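Local coordinates for protein aldehyde dehydrogenase (Listeria monocytogenes, PDB 3K9D) that probably oxidises aldehydes or related carbonyl compounds with NAD or NADP as electron acceptor, at residues E4-R9 and M175-I180; V71-F76 and T244-T249; N83-M88 and I434-L439; V125-L130 and P416-G421. All coordinates share one frame; numbering follows the deposited sequence.

Along the chain the eight segments run 4-9, 71-76, 83-88, 125-130, 175-180, 244-249, 416-421 and 434-439, and every pair of contacts alternates except 3 and 4, where both segments of contact 4 lie between those of contact 3. Contacts 2 and 3 share helix 67-85 with centres 22 Å apart. Contacts 3 and 4 draw on the loop between helix 403-407 and strand 440-447; their centres are 10 Å apart and they touch, as do contacts 2 and 4. Contact 2 ties the mixed-sheet domain to the part built on the seven-stranded parallel sheet, contact 4 probably likewise; contact 3 lies on the mixed-sheet side. Contact 1 stands apart at the surface, centred 26 Å from contact 4.

Contact 1. Residues E4-R9 and M175-I180; sequences EDKDLR and MTVPTI
Two torsions of Lys6 lay its chain against Val177 and Thr179. CG stands anti to the backbone N (chi1 -161°), 3.7 Å from Val177 CG1, and the bend at chi3 (92°) carries Lys6 CE to within 3.8 Å of Thr179 CG2. The lysine and threonine side chains slide past each other in opposite directions; the touching atoms are carbons, and no hydrogen bond crosses. The other branch of Val177 serves Arg9: CG2 sits 3.9 Å from Arg9 NH1, at the edge of the guanidinium and near its plane. That group is fixed from within its own segment, since Arg9 NE donates to Glu4 O at 2.8 Å, with an N-H...O angle of 165°, while one guanidinium face lies over Lys6 CA. Thr179 OG1 is turned to other work: as the N-cap of the helix that follows it bonds Gly182 N, and it also pairs with Ser10 OG. The result is a surface contact, far from the core, that seats the first turn of helix 6-28 on the loop between strand 172-174 and helix 180-188; Asp7 touches Gln181 of the latter helix, and Pro178 rests on Leu148 of helix 148-164.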
loop_
_atom_site.group_PDB
_atom_site.type_symbol
_atom_site.label_atom_id
_atom_site.label_comp_id
_atom_site.label_asym_id
_atom_site.label_seq_id
_atom_site.Cartn_x
_atom_site.Cartn_y
_atom_site.Cartn_z
ATOM N N GLU A 4 -0.841 -25.368 28.218
ATOM C CA GLU A 4 -2.245 -25.288 28.658
ATOM C C GLU A 4 -2.806 -23.872 28.765
ATOM O O GLU A 4 -3.999 -23.674 28.545
ATOM C CB GLU A 4 -2.548 -26.103 29.925
ATOM C CG GLU A 4 -1.375 -26.798 30.582
ATOM C CD GLU A 4 -1.702 -28.239 30.942
ATOM O OE1 GLU A 4 -0.772 -29.073 30.968
ATOM O OE2 GLU A 4 -2.894 -28.541 31.180
ATOM N N ASP A 5 -1.961 -22.893 29.086
ATOM C CA ASP A 5 -2.408 -21.495 29.129
ATOM C C ASP A 5 -2.926 -21.013 27.780
ATOM O O ASP A 5 -2.323 -21.278 26.737
ATOM C CB ASP A 5 -1.300 -20.564 29.603
ATOM C CG ASP A 5 -1.014 -20.698 31.080
ATOM O OD1 ASP A 5 -1.669 -21.516 31.760
ATOM O OD2 ASP A 5 -0.120 -19.973 31.567
ATOM N N LYS A 6 -4.039 -20.281 27.843
ATOM C CA LYS A 6 -4.852 -19.920 26.690
ATOM C C LYS A 6 -4.091 -19.070 25.687
ATOM O O LYS A 6 -4.218 -19.273 24.478
ATOM C CB LYS A 6 -6.124 -19.191 27.145
ATOM C CG LYS A 6 -7.224 -19.191 26.099
ATOM C CD LYS A 6 -8.498 -18.504 26.572
ATOM C CE LYS A 6 -8.517 -17.028 26.216
ATOM N NZ LYS A 6 -9.903 -16.514 26.055
ATOM N N ASP A 7 -3.303 -18.124 26.199
ATOM C CA ASP A 7 -2.536 -17.215 25.351
ATOM C C ASP A 7 -1.436 -17.945 24.557
ATOM O O ASP A 7 -1.261 -17.701 23.368
ATOM C CB ASP A 7 -1.990 -16.015 26.161
ATOM C CG ASP A 7 -1.072 -16.418 27.335
ATOM O OD1 ASP A 7 -1.258 -17.482 27.970
ATOM O OD2 ASP A 7 -0.159 -15.623 27.643
ATOM N N LEU A 8 -0.761 -18.883 25.212
ATOM C CA LEU A 8 0.325 -19.651 24.600
ATOM C C LEU A 8 -0.171 -20.733 23.647
ATOM O O LEU A 8 0.470 -20.980 22.622
ATOM C CB LEU A 8 1.226 -20.251 25.673
ATOM C CG LEU A 8 1.846 -19.266 26.678
ATOM C CD1 LEU A 8 2.518 -20.018 27.788
ATOM C CD2 LEU A 8 2.803 -18.255 26.033
ATOM N N ARG A 9 -1.290 -21.379 23.987
ATOM C CA ARG A 9 -1.992 -22.263 23.036
ATOM C C ARG A 9 -2.412 -21.502 21.772
ATOM O O ARG A 9 -2.267 -22.012 20.665
ATOM C CB ARG A 9 -3.222 -22.920 23.675
ATOM C CG ARG A 9 -2.924 -24.034 24.665
ATOM C CD ARG A 9 -4.213 -24.783 25.028
ATOM N NE ARG A 9 -5.089 -24.047 25.949
ATOM C CZ ARG A 9 -6.207 -23.403 25.610
ATOM N NH1 ARG A 9 -6.629 -23.368 24.349
ATOM N NH2 ARG A 9 -6.908 -22.781 26.548
ATOM N N MET A 175 -8.234 -18.916 13.350
ATOM C CA MET A 175 -7.962 -19.102 14.784
ATOM C C MET A 175 -9.226 -19.602 15.492
ATOM O O MET A 175 -10.320 -19.057 15.291
ATOM C CB MET A 175 -7.528 -17.781 15.432
ATOM C CG MET A 175 -6.298 -17.108 14.810
ATOM S SD MET A 175 -6.078 -15.407 15.339
ATOM C CE MET A 175 -6.115 -15.637 17.116
ATOM N N THR A 176 -9.067 -20.634 16.317
ATOM C CA THR A 176 -10.184 -21.242 17.032
ATOM C C THR A 176 -10.269 -20.725 18.464
ATOM O O THR A 176 -11.303 -20.878 19.129
ATOM C CB THR A 176 -10.088 -22.778 17.031
ATOM O OG1 THR A 176 -8.890 -23.188 17.705
ATOM C CG2 THR A 176 -10.076 -23.302 15.600
ATOM N N VAL A 177 -9.166 -20.126 18.918
ATOM C CA VAL A 177 -9.036 -19.501 20.236
ATOM C C VAL A 177 -8.663 -18.009 20.065
ATOM O O VAL A 177 -7.486 -17.678 19.835
ATOM C CB VAL A 177 -7.940 -20.210 21.099
ATOM C CG1 VAL A 177 -7.879 -19.605 22.499
ATOM C CG2 VAL A 177 -8.167 -21.715 21.179
ATOM N N PRO A 178 -9.656 -17.104 20.174
ATOM C CA PRO A 178 -9.379 -15.678 19.999
ATOM C C PRO A 178 -8.657 -15.093 21.204
ATOM O O PRO A 178 -9.189 -15.118 22.312
ATOM C CB PRO A 178 -10.776 -15.042 19.862
ATOM C CG PRO A 178 -11.752 -16.145 19.901
ATOM C CD PRO A 178 -11.077 -17.351 20.474
ATOM N N THR A 179 -7.432 -14.616 20.991
ATOM C CA THR A 179 -6.706 -13.860 22.011
ATOM C C THR A 179 -6.060 -12.665 21.337
ATOM O O THR A 179 -5.789 -12.697 20.128
ATOM C CB THR A 179 -5.624 -14.697 22.791
ATOM O OG1 THR A 179 -4.513 -15.019 21.946
ATOM C CG2 THR A 179 -6.199 -15.979 23.380
ATOM N N ILE A 180 -5.821 -11.608 22.107
ATOM C CA ILE A 180 -5.057 -10.468 21.601
ATOM C C ILE A 180 -3.579 -10.862 21.347
ATOM O O ILE A 180 -2.932 -10.298 20.466
ATOM C CB ILE A 180 -5.169 -9.202 22.504
ATOM C CG1 ILE A 180 -4.448 -9.385 23.845
ATOM C CG2 ILE A 180 -6.637 -8.807 22.715
ATOM C CD1 ILE A 180 -3.661 -8.150 24.289
#

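Contact 2. Residues V71-F76 and T244-T249; sequences VIKNVF and TFDNGT
Lys73 and Asp246 form a salt bridge in a buried setting, with Lys73 NZ donating to Asp246 OD2 at 3.1 Å. The ammonium comes in from above the carboxylate plane, 58° out of it. The anti lone pair of the same oxygen is used by Thr249 OG1, which donates to Asp246 OD2 at 2.6 Å from within its own loop. Lys70 makes a further salt bridge to OD2, so three donors converge on one oxygen. The other carboxylate oxygen, OD1, is hydrogen-bonded to Ile66 N, and the backbone N of Asp246 to Asp69 OD2. Lys73 NZ in turn has its strongest partner in Asn120 OD1; the bend at chi3 (74°) places CE, and chi4, near anti at 174°, sets NZ beside Asp246 OD2.

The rest of the contact is apolar. The Phe245 ring points its edge at the helix: Ile72 CB lies in the ring plane, Ile72 CG2 is 3.8 Å from Phe245 CZ, and Lys73 CG is 3.7 Å from Phe245 CE2. Lys73 thus gives its methylenes to the ring and its amine to the acid. The loop holds its own shape through Asn247 N to Thr244 O and Gly248 N to Phe245 O, both 3.0 Å.

Leu452 of the second subunit packs on Phe245, and Arg456 of that subunit on Ile72. Helix 67-85, flanked by helices 51-62 and 121-134, is joined here to the loop between helix 232-243 and strand 256-260 of the parallel sheet.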
loop_
_atom_site.group_PDB
_atom_site.type_symbol
_atom_site.label_atom_id
_atom_site.label_comp_id
_atom_site.label_asym_id
_atom_site.label_seq_id
_atom_site.Cartn_x
_atom_site.Cartn_y
_atom_site.Cartn_z
ATOM N N VAL A 71 -28.756 -12.095 5.495
ATOM C CA VAL A 71 -28.864 -13.020 4.346
ATOM C C VAL A 71 -28.461 -12.291 3.061
ATOM O O VAL A 71 -27.672 -12.808 2.276
ATOM C CB VAL A 71 -30.275 -13.678 4.202
ATOM C CG1 VAL A 71 -30.395 -14.496 2.909
ATOM C CG2 VAL A 71 -30.600 -14.561 5.380
ATOM N N ILE A 72 -28.987 -11.085 2.869
ATOM C CA ILE A 72 -28.604 -10.202 1.752
ATOM C C ILE A 72 -27.081 -9.912 1.723
ATOM O O ILE A 72 -26.459 -9.913 0.653
ATOM C CB ILE A 72 -29.441 -8.880 1.785
ATOM C CG1 ILE A 72 -30.930 -9.177 1.535
ATOM C CG2 ILE A 72 -28.955 -7.861 0.753
ATOM C CD1 ILE A 72 -31.855 -8.106 2.081
ATOM N N LYS A 73 -26.490 -9.719 2.901
ATOM C CA LYS A 73 -25.042 -9.444 3.015
ATOM C C LYS A 73 -24.244 -10.667 2.624
ATOM O O LYS A 73 -23.168 -10.560 2.030
ATOM C CB LYS A 73 -24.685 -9.040 4.434
ATOM C CG LYS A 73 -25.202 -7.678 4.832
ATOM C CD LYS A 73 -25.242 -7.536 6.338
ATOM C CE LYS A 73 -23.863 -7.365 6.906
ATOM N NZ LYS A 73 -23.888 -7.085 8.363
ATOM N N ASN A 74 -24.786 -11.828 2.965
ATOM C CA ASN A 74 -24.195 -13.098 2.576
ATOM C C ASN A 74 -24.309 -13.351 1.089
ATOM O O ASN A 74 -23.366 -13.871 0.487
ATOM C CB ASN A 74 -24.767 -14.238 3.407
ATOM C CG ASN A 74 -24.064 -14.385 4.737
ATOM O OD1 ASN A 74 -22.995 -13.831 4.944
ATOM N ND2 ASN A 74 -24.648 -15.164 5.641
ATOM N N VAL A 75 -25.444 -12.938 0.501
ATOM C CA VAL A 75 -25.668 -12.943 -0.958
ATOM C C VAL A 75 -24.706 -11.998 -1.684
ATOM O O VAL A 75 -24.141 -12.350 -2.730
ATOM C CB VAL A 75 -27.162 -12.580 -1.325
ATOM C CG1 VAL A 75 -27.347 -12.318 -2.818
ATOM C CG2 VAL A 75 -28.098 -13.684 -0.898
ATOM N N PHE A 76 -24.565 -10.793 -1.144
ATOM C CA PHE A 76 -23.669 -9.789 -1.694
ATOM C C PHE A 76 -22.229 -10.307 -1.704
ATOM O O PHE A 76 -21.604 -10.349 -2.754
ATOM C CB PHE A 76 -23.780 -8.461 -0.926
ATOM C CG PHE A 76 -22.751 -7.452 -1.327
ATOM C CD1 PHE A 76 -22.891 -6.736 -2.507
ATOM C CD2 PHE A 76 -21.638 -7.218 -0.522
ATOM C CE1 PHE A 76 -21.926 -5.822 -2.893
ATOM C CE2 PHE A 76 -20.677 -6.301 -0.896
ATOM C CZ PHE A 76 -20.816 -5.605 -2.083
ATOM N N THR A 244 -31.387 1.760 8.403
ATOM C CA THR A 244 -32.055 0.662 9.111
ATOM C C THR A 244 -31.566 -0.733 8.707
ATOM O O THR A 244 -31.903 -1.712 9.367
ATOM C CB THR A 244 -33.591 0.685 8.907
ATOM O OG1 THR A 244 -33.881 0.448 7.529
ATOM C CG2 THR A 244 -34.180 2.029 9.308
ATOM N N PHE A 245 -30.796 -0.825 7.621
ATOM C CA PHE A 245 -30.266 -2.100 7.135
ATOM C C PHE A 245 -29.356 -2.782 8.160
ATOM O O PHE A 245 -28.291 -2.262 8.485
ATOM C CB PHE A 245 -29.514 -1.922 5.809
ATOM C CG PHE A 245 -29.219 -3.221 5.108
ATOM C CD1 PHE A 245 -30.213 -3.877 4.386
ATOM C CD2 PHE A 245 -27.962 -3.790 5.172
ATOM C CE1 PHE A 245 -29.956 -5.072 3.745
ATOM C CE2 PHE A 245 -27.700 -4.997 4.530
ATOM C CZ PHE A 245 -28.699 -5.628 3.817
ATOM N N ASP A 246 -29.805 -3.939 8.657
ATOM C CA ASP A 246 -29.135 -4.702 9.716
ATOM C C ASP A 246 -28.992 -3.890 11.014
ATOM O O ASP A 246 -28.019 -4.047 11.753
ATOM C CB ASP A 246 -27.778 -5.245 9.216
ATOM C CG ASP A 246 -27.315 -6.480 9.974
ATOM O OD1 ASP A 246 -28.132 -7.402 10.154
ATOM O OD2 ASP A 246 -26.129 -6.535 10.370
ATOM N N ASN A 247 -29.976 -3.019 11.275
ATOM C CA ASN A 247 -29.915 -1.989 12.335
ATOM C C ASN A 247 -28.620 -1.136 12.329
ATOM O O ASN A 247 -28.071 -0.842 13.384
ATOM C CB ASN A 247 -30.148 -2.604 13.733
ATOM C CG ASN A 247 -31.443 -3.411 13.829
ATOM O OD1 ASN A 247 -32.462 -3.028 13.276
ATOM N ND2 ASN A 247 -31.399 -4.517 14.547
ATOM N N GLY A 248 -28.129 -0.784 11.140
ATOM C CA GLY A 248 -27.008 0.168 10.984
ATOM C C GLY A 248 -25.576 -0.328 11.187
ATOM O O GLY A 248 -24.677 0.467 11.488
ATOM N N THR A 249 -25.344 -1.632 11.020
ATOM C CA THR A 249 -24.005 -2.222 11.240
ATOM C C THR A 249 -22.947 -1.948 10.173
ATOM O O THR A 249 -21.755 -2.131 10.416
ATOM C CB THR A 249 -24.079 -3.757 11.356
ATOM O OG1 THR A 249 -24.784 -4.261 10.223
ATOM C CG2 THR A 249 -24.775 -4.176 12.639
#

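Contact 3. Residues N83-M88 and I434-L439; sequences NYIKDM and IGPENL
The ring of Tyr84 meets Pro436 obliquely, CE2 to CD at 4.2 Å, and is itself clamped on both faces. Over one face Met88 SD lies 3.5 Å above the plane, offset toward the rim, a Met-aromatic contact made within the segment; over the opposite face Pro416 CD approaches Tyr84 CG at 3.6 Å. At the ring edge, in plane, a water sits 2.8 Å from Tyr84 OH and accepts a weak hydrogen bond from Glu437 N, bridging the two segments. Consistent with the aldehyde dehydrogenase fold, the contact lies in the domain built on the mixed sheet: helix 67-85, with the turn that follows, abuts a short 3-10 turn, 436-438, that leads into strand 440-447 of that sheet.

Pro436 is central to the contact: its CG, CB and CD all meet the other segment. CG touches Ile85 CG2 at 3.7 Å, the two side chains crossing at about a right angle. From Met88, CE comes to 3.8 Å from Pro436 CB and 3.7 Å from Glu437 OE1; the bend at chi3 (60°) is what swings this methyl into place between proline and glutamate. A type I turn runs from Ile85 to Met88, and Lys134 NZ of helix 121-134 is hydrogen-bonded to the backbone O of Ile85 and of Met88. Pro436 also touches Ile131 and Lys134 of that helix. On the far segment the backbone is braced by a side chain: Gly435 N donates to Asn438 OD1 at 3.1 Å, an almost straight bond of 169°.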
loop_
_atom_site.group_PDB
_atom_site.type_symbol
_atom_site.label_atom_id
_atom_site.label_comp_id
_atom_site.label_asym_id
_atom_site.label_seq_id
_atom_site.Cartn_x
_atom_site.Cartn_y
_atom_site.Cartn_z
ATOM N N ASN A 83 -19.412 -12.310 -9.210
ATOM C CA ASN A 83 -19.693 -11.780 -10.548
ATOM C C ASN A 83 -18.740 -10.657 -10.986
ATOM O O ASN A 83 -18.476 -10.508 -12.174
ATOM C CB ASN A 83 -21.154 -11.336 -10.682
ATOM C CG ASN A 83 -22.070 -12.460 -11.144
ATOM O OD1 ASN A 83 -21.619 -13.513 -11.620
ATOM N ND2 ASN A 83 -23.370 -12.237 -11.014
ATOM N N TYR A 84 -18.228 -9.883 -10.026
ATOM C CA TYR A 84 -17.191 -8.885 -10.316
ATOM C C TYR A 84 -15.816 -9.525 -10.604
ATOM O O TYR A 84 -15.073 -9.039 -11.467
ATOM C CB TYR A 84 -17.098 -7.839 -9.187
ATOM C CG TYR A 84 -15.793 -7.057 -9.164
ATOM C CD1 TYR A 84 -15.536 -6.050 -10.097
ATOM C CD2 TYR A 84 -14.820 -7.331 -8.210
ATOM C CE1 TYR A 84 -14.328 -5.342 -10.081
ATOM C CE2 TYR A 84 -13.611 -6.646 -8.189
ATOM C CZ TYR A 84 -13.371 -5.650 -9.121
ATOM O OH TYR A 84 -12.170 -4.968 -9.087
ATOM N N ILE A 85 -15.490 -10.612 -9.901
ATOM C CA ILE A 85 -14.141 -11.208 -9.984
ATOM C C ILE A 85 -13.956 -12.357 -10.981
ATOM O O ILE A 85 -12.832 -12.614 -11.402
ATOM C CB ILE A 85 -13.546 -11.622 -8.576
ATOM C CG1 ILE A 85 -14.180 -12.910 -8.023
ATOM C CG2 ILE A 85 -13.633 -10.489 -7.586
ATOM C CD1 ILE A 85 -13.626 -13.349 -6.670
ATOM N N LYS A 86 -15.040 -13.032 -11.372
ATOM C CA LYS A 86 -14.938 -14.262 -12.183
ATOM C C LYS A 86 -14.108 -14.186 -13.493
ATOM O O LYS A 86 -13.422 -15.145 -13.849
ATOM C CB LYS A 86 -16.332 -14.867 -12.448
ATOM C CG LYS A 86 -17.245 -14.106 -13.404
ATOM C CD LYS A 86 -18.486 -14.951 -13.723
ATOM C CE LYS A 86 -19.159 -14.527 -15.032
ATOM N NZ LYS A 86 -19.741 -13.149 -14.982
ATOM N N ASP A 87 -14.162 -13.056 -14.199
ATOM C CA ASP A 87 -13.485 -12.939 -15.496
ATOM C C ASP A 87 -12.202 -12.092 -15.458
ATOM O O ASP A 87 -11.553 -11.884 -16.490
ATOM C CB ASP A 87 -14.453 -12.423 -16.566
ATOM C CG ASP A 87 -15.559 -13.421 -16.887
ATOM O OD1 ASP A 87 -15.292 -14.640 -16.871
ATOM O OD2 ASP A 87 -16.692 -12.984 -17.167
ATOM N N MET A 88 -11.836 -11.636 -14.261
ATOM C CA MET A 88 -10.622 -10.838 -14.045
ATOM C C MET A 88 -9.351 -11.688 -14.186
ATOM O O MET A 88 -9.325 -12.849 -13.768
ATOM C CB MET A 88 -10.655 -10.177 -12.667
ATOM C CG MET A 88 -11.626 -8.980 -12.521
ATOM S SD MET A 88 -11.711 -8.352 -10.817
ATOM C CE MET A 88 -9.997 -7.873 -10.529
ATOM N N ILE A 434 -11.640 -2.817 -1.644
ATOM C CA ILE A 434 -10.557 -3.675 -2.063
ATOM C C ILE A 434 -10.995 -5.040 -2.574
ATOM O O ILE A 434 -12.061 -5.567 -2.201
ATOM C CB ILE A 434 -9.346 -3.673 -1.090
ATOM C CG1 ILE A 434 -9.568 -4.561 0.117
ATOM C CG2 ILE A 434 -8.912 -2.248 -0.761
ATOM C CD1 ILE A 434 -8.731 -5.805 0.001
ATOM N N GLY A 435 -10.198 -5.533 -3.517
ATOM C CA GLY A 435 -10.459 -6.784 -4.206
ATOM C C GLY A 435 -9.154 -7.408 -4.633
ATOM O O GLY A 435 -8.112 -7.098 -4.056
ATOM N N PRO A 436 -9.197 -8.276 -5.663
ATOM C CA PRO A 436 -8.038 -9.018 -6.195
ATOM C C PRO A 436 -6.814 -8.162 -6.512
ATOM O O PRO A 436 -5.699 -8.534 -6.157
ATOM C CB PRO A 436 -8.594 -9.643 -7.475
ATOM C CG PRO A 436 -10.022 -9.884 -7.147
ATOM C CD PRO A 436 -10.434 -8.641 -6.379
ATOM N N GLU A 437 -7.042 -7.006 -7.133
ATOM C CA GLU A 437 -5.972 -6.119 -7.585
ATOM C C GLU A 437 -5.195 -5.417 -6.468
ATOM O O GLU A 437 -4.190 -4.759 -6.735
ATOM C CB GLU A 437 -6.527 -5.099 -8.593
ATOM C CG GLU A 437 -6.871 -5.710 -9.954
ATOM C CD GLU A 437 -7.374 -4.700 -10.974
ATOM O OE1 GLU A 437 -7.977 -5.133 -11.975
ATOM O OE2 GLU A 437 -7.173 -3.478 -10.791
ATOM N N ASN A 438 -5.662 -5.552 -5.228
ATOM C CA ASN A 438 -4.925 -5.099 -4.047
ATOM C C ASN A 438 -4.177 -6.237 -3.350
ATOM O O ASN A 438 -3.565 -6.039 -2.290
ATOM C CB ASN A 438 -5.882 -4.460 -3.041
ATOM C CG ASN A 438 -6.720 -3.361 -3.652
ATOM O OD1 ASN A 438 -7.821 -3.611 -4.122
ATOM N ND2 ASN A 438 -6.191 -2.148 -3.675
ATOM N N LEU A 439 -4.267 -7.433 -3.931
ATOM C CA LEU A 439 -3.752 -8.650 -3.312
ATOM C C LEU A 439 -2.824 -9.446 -4.227
ATOM O O LEU A 439 -2.616 -10.644 -4.033
ATOM C CB LEU A 439 -4.905 -9.523 -2.801
ATOM C CG LEU A 439 -5.711 -8.845 -1.681
ATOM C CD1 LEU A 439 -7.088 -9.453 -1.617
ATOM C CD2 LEU A 439 -4.979 -8.919 -0.313
HETATM O O HOH W 1 -9.862 -4.990 -7.436
#

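Contact 4. Residues V125-L130 and P416-G421; sequences VIYKTL and PALTLG
Tyr127 lays one face of its ring over the peptide joining Ala417 to Leu418, with Leu418 N 3.4 Å above the ring plane and displaced toward the rim. Two torsions give this overlap: chi1 of 145° sets CG about 35° from exactly anti to the backbone N, and chi2 of 78° turns the ring face to the peptide. Carbons of the flanking residues also touch the ring: Leu418 CB is 3.8 Å from Tyr127 CD2, and Ala417 CB lies at the same distance from Tyr127 CE1. Thr419 OG1 is in the ring plane, at the edge. The phenol oxygen reaches the backbone as well, for Thr419 N donates to Tyr127 OH at 3.4 Å with an angle of 140°, a weak bond; the stronger partner of OH is Ile434 O.

Lys128 extends beside the ring and crosses the Thr419 side chain at about a right angle, its CE 3.4 Å from Thr419 OG1, and its NZ goes on to Thr198 OG1. Thr198 OG1 is also hydrogen-bonded to Thr419 OG1, so one hydroxyl links lysine and threonine, both buried.

Backbone bonds between Thr419 and Ile434 hold the two arms of the loop together. This packing of helix 121-134 on the loop 416-421 is consistent with the two-domain aldehyde dehydrogenase fold, in which the chain returns from the parallel-sheet domain past a helix of the Rossmann-like domain.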
loop_
_atom_site.group_PDB
_atom_site.type_symbol
_atom_site.label_atom_id
_atom_site.label_comp_id
_atom_site.label_asym_id
_atom_site.label_seq_id
_atom_site.Cartn_x
_atom_site.Cartn_y
_atom_site.Cartn_z
ATOM N N VAL A 125 -15.897 -12.823 5.867
ATOM C CA VAL A 125 -15.126 -14.047 5.606
ATOM C C VAL A 125 -15.281 -14.517 4.164
ATOM O O VAL A 125 -14.287 -14.761 3.478
ATOM C CB VAL A 125 -15.482 -15.197 6.580
ATOM C CG1 VAL A 125 -14.858 -16.532 6.117
ATOM C CG2 VAL A 125 -15.015 -14.877 7.981
ATOM N N ILE A 126 -16.522 -14.615 3.699
ATOM C CA ILE A 126 -16.807 -15.112 2.343
ATOM C C ILE A 126 -16.076 -14.254 1.327
ATOM O O ILE A 126 -15.367 -14.774 0.477
ATOM C CB ILE A 126 -18.338 -15.165 2.049
ATOM C CG1 ILE A 126 -18.976 -16.323 2.812
ATOM C CG2 ILE A 126 -18.610 -15.334 0.554
ATOM C CD1 ILE A 126 -20.516 -16.210 3.005
ATOM N N TYR A 127 -16.253 -12.942 1.450
ATOM C CA TYR A 127 -15.699 -11.950 0.541
ATOM C C TYR A 127 -14.163 -11.934 0.522
ATOM O O TYR A 127 -13.590 -11.951 -0.543
ATOM C CB TYR A 127 -16.279 -10.563 0.875
ATOM C CG TYR A 127 -15.329 -9.405 0.687
ATOM C CD1 TYR A 127 -15.062 -8.887 -0.585
ATOM C CD2 TYR A 127 -14.702 -8.811 1.790
ATOM C CE1 TYR A 127 -14.162 -7.810 -0.754
ATOM C CE2 TYR A 127 -13.808 -7.741 1.627
ATOM C CZ TYR A 127 -13.552 -7.246 0.362
ATOM O OH TYR A 127 -12.673 -6.189 0.218
ATOM N N LYS A 128 -13.531 -11.920 1.697
ATOM C CA LYS A 128 -12.058 -11.892 1.812
ATOM C C LYS A 128 -11.427 -13.159 1.254
ATOM O O LYS A 128 -10.385 -13.094 0.614
ATOM C CB LYS A 128 -11.602 -11.703 3.263
ATOM C CG LYS A 128 -11.877 -10.329 3.837
ATOM C CD LYS A 128 -11.103 -10.093 5.141
ATOM C CE LYS A 128 -11.200 -8.608 5.550
ATOM N NZ LYS A 128 -10.782 -8.321 6.944
ATOM N N THR A 129 -12.077 -14.296 1.506
ATOM C CA THR A 129 -11.622 -15.589 1.027
ATOM C C THR A 129 -11.599 -15.570 -0.495
ATOM O O THR A 129 -10.564 -15.838 -1.102
ATOM C CB THR A 129 -12.516 -16.723 1.534
ATOM O OG1 THR A 129 -12.423 -16.809 2.955
ATOM C CG2 THR A 129 -12.081 -18.072 0.939
ATOM N N LEU A 130 -12.733 -15.203 -1.090
ATOM C CA LEU A 130 -12.895 -15.139 -2.538
ATOM C C LEU A 130 -11.851 -14.283 -3.221
ATOM O O LEU A 130 -11.268 -14.705 -4.216
ATOM C CB LEU A 130 -14.272 -14.578 -2.889
ATOM C CG LEU A 130 -15.462 -15.519 -2.825
ATOM C CD1 LEU A 130 -16.708 -14.693 -2.741
ATOM C CD2 LEU A 130 -15.492 -16.430 -4.019
ATOM N N PRO A 416 -17.401 -4.082 -5.620
ATOM C CA PRO A 416 -18.123 -4.752 -4.534
ATOM C C PRO A 416 -17.162 -5.259 -3.462
ATOM O O PRO A 416 -16.318 -6.120 -3.747
ATOM C CB PRO A 416 -18.822 -5.932 -5.228
ATOM C CG PRO A 416 -18.693 -5.695 -6.670
ATOM C CD PRO A 416 -17.510 -4.826 -6.890
ATOM N N ALA A 417 -17.307 -4.732 -2.244
ATOM C CA ALA A 417 -16.364 -5.000 -1.164
ATOM C C ALA A 417 -16.935 -4.736 0.214
ATOM O O ALA A 417 -17.795 -3.867 0.406
ATOM C CB ALA A 417 -15.067 -4.182 -1.353
ATOM N N LEU A 418 -16.409 -5.469 1.187
ATOM C CA LEU A 418 -16.743 -5.228 2.574
ATOM C C LEU A 418 -15.539 -4.712 3.361
ATOM O O LEU A 418 -15.637 -4.471 4.564
ATOM C CB LEU A 418 -17.374 -6.483 3.197
ATOM C CG LEU A 418 -18.759 -6.811 2.617
ATOM C CD1 LEU A 418 -19.103 -8.270 2.856
ATOM C CD2 LEU A 418 -19.852 -5.912 3.158
ATOM N N THR A 419 -14.414 -4.535 2.660
ATOM C CA THR A 419 -13.256 -3.783 3.180
ATOM C C THR A 419 -13.095 -2.491 2.382
ATOM O O THR A 419 -12.685 -2.491 1.223
ATOM C CB THR A 419 -11.962 -4.642 3.223
ATOM O OG1 THR A 419 -12.152 -5.698 4.165
ATOM C CG2 THR A 419 -10.731 -3.817 3.660
ATOM N N LEU A 420 -13.462 -1.395 3.033
ATOM C CA LEU A 420 -13.547 -0.103 2.408
ATOM C C LEU A 420 -12.383 0.729 2.936
ATOM O O LEU A 420 -12.405 1.174 4.083
ATOM C CB LEU A 420 -14.917 0.535 2.735
ATOM C CG LEU A 420 -16.175 -0.329 2.482
ATOM C CD1 LEU A 420 -17.473 0.445 2.730
ATOM C CD2 LEU A 420 -16.206 -0.882 1.081
ATOM N N GLY A 421 -11.344 0.896 2.120
ATOM C CA GLY A 421 -10.156 1.624 2.567
ATOM C C GLY A 421 -10.458 3.098 2.756
ATOM O O GLY A 421 -11.264 3.655 2.009
#